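Local coordinates for protein particle-associated glycoside hydrolase (PDB 6C72) that probably degrades the capsular polysaccharide of Acinetobacter baumannii as a phage tailspike glycosidase during virus entry into the host cell, at residues A[273-278]-A[303-308]. Numbering follows the deposited sequence.
Sequences ALVYCH and EPNPAT. With ZN (zinc ion), chain H.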
ATOM      1  N   ALA A 273     -12.493  20.331  -0.880  1.00 27.36           N
ATOM      2  CA  ALA A 273     -12.159  20.307  -2.296  1.00 27.92           C
ATOM      3  C   ALA A 273     -10.651  20.275  -2.470  1.00 26.94           C
ATOM      4  O   ALA A 273      -9.924  21.005  -1.788  1.00 26.46           O
ATOM      5  CB  ALA A 273     -12.746  21.512  -3.043  1.00 29.30           C
ATOM      6  N   LEU A 274     -10.195  19.402  -3.364  1.00 29.49           N
ATOM      7  CA  LEU A 274      -8.818  19.378  -3.832  1.00 29.05           C
ATOM      8  C   LEU A 274      -8.829  19.922  -5.248  1.00 29.80           C
ATOM      9  O   LEU A 274      -9.492  19.354  -6.124  1.00 30.19           O
ATOM     10  CB  LEU A 274      -8.232  17.964  -3.801  1.00 28.51           C
ATOM     11  CG  LEU A 274      -8.349  17.172  -2.495  1.00 28.06           C
ATOM     12  CD1 LEU A 274      -7.469  15.935  -2.561  1.00 27.94           C
ATOM     13  CD2 LEU A 274      -7.962  18.035  -1.314  1.00 27.82           C
ATOM     14  N   VAL A 275      -8.080  21.000  -5.482  1.00 27.39           N
ATOM     15  CA  VAL A 275      -8.123  21.725  -6.741  1.00 28.04           C
ATOM     16  C   VAL A 275      -6.779  21.707  -7.463  1.00 27.86           C
ATOM     17  O   VAL A 275      -6.733  21.555  -8.690  1.00 28.02           O
ATOM     18  CB  VAL A 275      -8.594  23.173  -6.506  1.00 28.68           C
ATOM     19  CG1 VAL A 275      -8.609  23.959  -7.787  1.00 29.03           C
ATOM     20  CG2 VAL A 275      -9.969  23.165  -5.845  1.00 28.99           C
ATOM     21  N   TYR A 276      -5.672  21.815  -6.725  1.00 28.69           N
ATOM     22  CA  TYR A 276      -4.345  21.851  -7.344  1.00 28.81           C
ATOM     23  C   TYR A 276      -3.350  21.427  -6.263  1.00 28.70           C
ATOM     24  O   TYR A 276      -2.964  22.249  -5.427  1.00 29.10           O
ATOM     25  CB  TYR A 276      -4.047  23.240  -7.888  1.00 29.41           C
ATOM     26  CG  TYR A 276      -2.776  23.431  -8.713  1.00 29.62           C
ATOM     27  CD1 TYR A 276      -1.888  22.389  -8.962  1.00 29.45           C
ATOM     28  CD2 TYR A 276      -2.471  24.690  -9.230  1.00 30.04           C
ATOM     29  CE1 TYR A 276      -0.740  22.599  -9.702  1.00 29.79           C
ATOM     30  CE2 TYR A 276      -1.329  24.916  -9.964  1.00 30.26           C
ATOM     31  CZ  TYR A 276      -0.463  23.879 -10.203  1.00 30.30           C
ATOM     32  OH  TYR A 276       0.674  24.129 -10.954  1.00 31.00           O
ATOM     33  N   CYS A 277      -2.965  20.148  -6.274  1.00 28.38           N
ATOM     34  CA  CYS A 277      -2.120  19.578  -5.229  1.00 28.54           C
ATOM     35  C   CYS A 277      -1.819  18.134  -5.597  1.00 28.33           C
ATOM     36  O   CYS A 277      -2.473  17.543  -6.459  1.00 27.89           O
ATOM     37  CB  CYS A 277      -2.785  19.645  -3.851  1.00 28.24           C
ATOM     38  SG  CYS A 277      -4.454  18.894  -3.782  1.00 27.30           S
ATOM     39  N   HIS A 278      -0.822  17.563  -4.926  1.00 27.19           N
ATOM     40  CA  HIS A 278      -0.580  16.136  -5.077  1.00 27.59           C
ATOM     41  C   HIS A 278      -0.063  15.565  -3.763  1.00 27.46           C
ATOM     42  O   HIS A 278       0.359  16.296  -2.864  1.00 27.23           O
ATOM     43  CB  HIS A 278       0.365  15.814  -6.264  1.00 28.70           C
ATOM     44  CG  HIS A 278       1.778  16.289  -6.097  1.00 29.32           C
ATOM     45  ND1 HIS A 278       2.782  15.483  -5.604  1.00 29.93           N
ATOM     46  CD2 HIS A 278       2.368  17.468  -6.406  1.00 29.59           C
ATOM     47  CE1 HIS A 278       3.920  16.151  -5.589  1.00 30.54           C
ATOM     48  NE2 HIS A 278       3.697  17.356  -6.075  1.00 30.33           N
ATOM     49  N   GLU A 303     -11.625  18.623  -8.114  1.00 29.70           N
ATOM     50  CA  GLU A 303     -11.982  19.321  -9.349  1.00 30.70           C
ATOM     51  C   GLU A 303     -11.005  20.444  -9.664  1.00 31.35           C
ATOM     52  O   GLU A 303     -11.205  21.598  -9.266  1.00 32.26           O
ATOM     53  CB  GLU A 303     -13.409  19.859  -9.280  1.00 31.68           C
ATOM     54  CG  GLU A 303     -13.872  20.465 -10.574  1.00 32.63           C
ATOM     55  CD  GLU A 303     -15.360  20.775 -10.595  1.00 33.67           C
ATOM     56  OE1 GLU A 303     -15.988  20.886  -9.515  1.00 34.04           O
ATOM     57  OE2 GLU A 303     -15.916  20.923 -11.703  1.00 34.26           O
ATOM     58  N   PRO A 304      -9.952  20.148 -10.425  1.00 28.47           N
ATOM     59  CA  PRO A 304      -9.151  21.224 -11.031  1.00 29.01           C
ATOM     60  C   PRO A 304     -10.025  22.140 -11.877  1.00 29.87           C
ATOM     61  O   PRO A 304     -10.932  21.687 -12.582  1.00 30.04           O
ATOM     62  CB  PRO A 304      -8.138  20.465 -11.897  1.00 28.46           C
ATOM     63  CG  PRO A 304      -8.006  19.129 -11.228  1.00 27.61           C
ATOM     64  CD  PRO A 304      -9.375  18.812 -10.663  1.00 27.52           C
ATOM     65  N   ASN A 305      -9.748  23.440 -11.801  1.00 31.64           N
ATOM     66  CA  ASN A 305     -10.540  24.392 -12.559  1.00 32.45           C
ATOM     67  C   ASN A 305     -10.288  24.214 -14.054  1.00 32.54           C
ATOM     68  O   ASN A 305      -9.134  24.071 -14.475  1.00 32.15           O
ATOM     69  CB  ASN A 305     -10.204  25.817 -12.136  1.00 32.69           C
ATOM     70  CG  ASN A 305     -10.721  26.150 -10.751  1.00 32.68           C
ATOM     71  OD1 ASN A 305     -11.913  26.403 -10.565  1.00 33.26           O
ATOM     72  ND2 ASN A 305      -9.827  26.155  -9.770  1.00 31.95           N
ATOM     73  N   PRO A 306     -11.339  24.226 -14.879  1.00 33.20           N
ATOM     74  CA  PRO A 306     -11.137  24.096 -16.329  1.00 33.42           C
ATOM     75  C   PRO A 306     -10.252  25.213 -16.840  1.00 33.68           C
ATOM     76  O   PRO A 306     -10.237  26.315 -16.292  1.00 33.92           O
ATOM     77  CB  PRO A 306     -12.553  24.211 -16.909  1.00 34.25           C
ATOM     78  CG  PRO A 306     -13.467  23.900 -15.757  1.00 34.20           C
ATOM     79  CD  PRO A 306     -12.760  24.372 -14.521  1.00 33.81           C
ATOM     80  N   ALA A 307      -9.471  24.892 -17.871  1.00 34.45           N
ATOM     81  CA  ALA A 307      -8.654  25.871 -18.585  1.00 34.77           C
ATOM     82  C   ALA A 307      -7.660  26.575 -17.662  1.00 34.33           C
ATOM     83  O   ALA A 307      -7.354  27.752 -17.858  1.00 34.65           O
ATOM     84  CB  ALA A 307      -9.532  26.891 -19.318  1.00 35.72           C
ATOM     85  N   THR A 308      -7.150  25.865 -16.653  1.00 31.44           N
ATOM     86  CA  THR A 308      -6.041  26.338 -15.836  1.00 30.94           C
ATOM     87  C   THR A 308      -4.991  25.244 -15.764  1.00 30.29           C
ATOM     88  O   THR A 308      -5.170  24.141 -16.291  1.00 30.21           O
ATOM     89  CB  THR A 308      -6.464  26.716 -14.409  1.00 30.13           C
ATOM     90  OG1 THR A 308      -6.745  25.522 -13.670  1.00 29.06           O
ATOM     91  CG2 THR A 308      -7.683  27.607 -14.421  1.00 30.74           C
TER
HETATM   92 ZN    ZN H 805       5.087  18.849  -6.226  1.00 38.99          ZN
HETATM   93  O   HOH W   1       3.919  20.467  -6.858  1.00 27.49           O
HETATM   94  O   HOH W   2       6.129  18.008  -8.051  1.00 24.13           O
HETATM   95  O   HOH W   3       6.678  20.383  -6.870  1.00 38.94           O
HETATM   96  O   HOH W   4       6.498  18.452  -4.477  1.00 32.95           O
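Val275 and Glu303 meet where two successive coils of the tailspike's parallel beta-helix leave neighbouring parallel strands, 272-275 and 300-302. A backbone hydrogen bond from Glu303 N to Leu274 O (3.0 Å) joins the two chains, the donor lying nearly in line with the carbonyl. They stay close through Val275 and Pro304 and then diverge: segment 273-278 bends at Tyr276 into the next face, whereas segment 303-308 runs out into a loop with a type II turn from Asn305 to Thr308. Val275 has the most surface buried here. Its CG1, anti to the backbone N (chi1 178°), lies 3.8 Å from Glu303 O. CB of Glu303 is directed away from 273-278, and the residue makes its contacts through backbone N and O. Pro304 sets its CB and CG beside Val275 O, and its CA is 3.4 Å from that oxygen in a CA-H...O contact. Farther along 273-278, His278 NE2 binds a zinc ion that also carries four waters. The side chains of Val275 and Asn305 cross obliquely; Asn305 ND2 donates a hydrogen bond to Asp310 OD2 and comes within 3.2 Å of Val275 CG1.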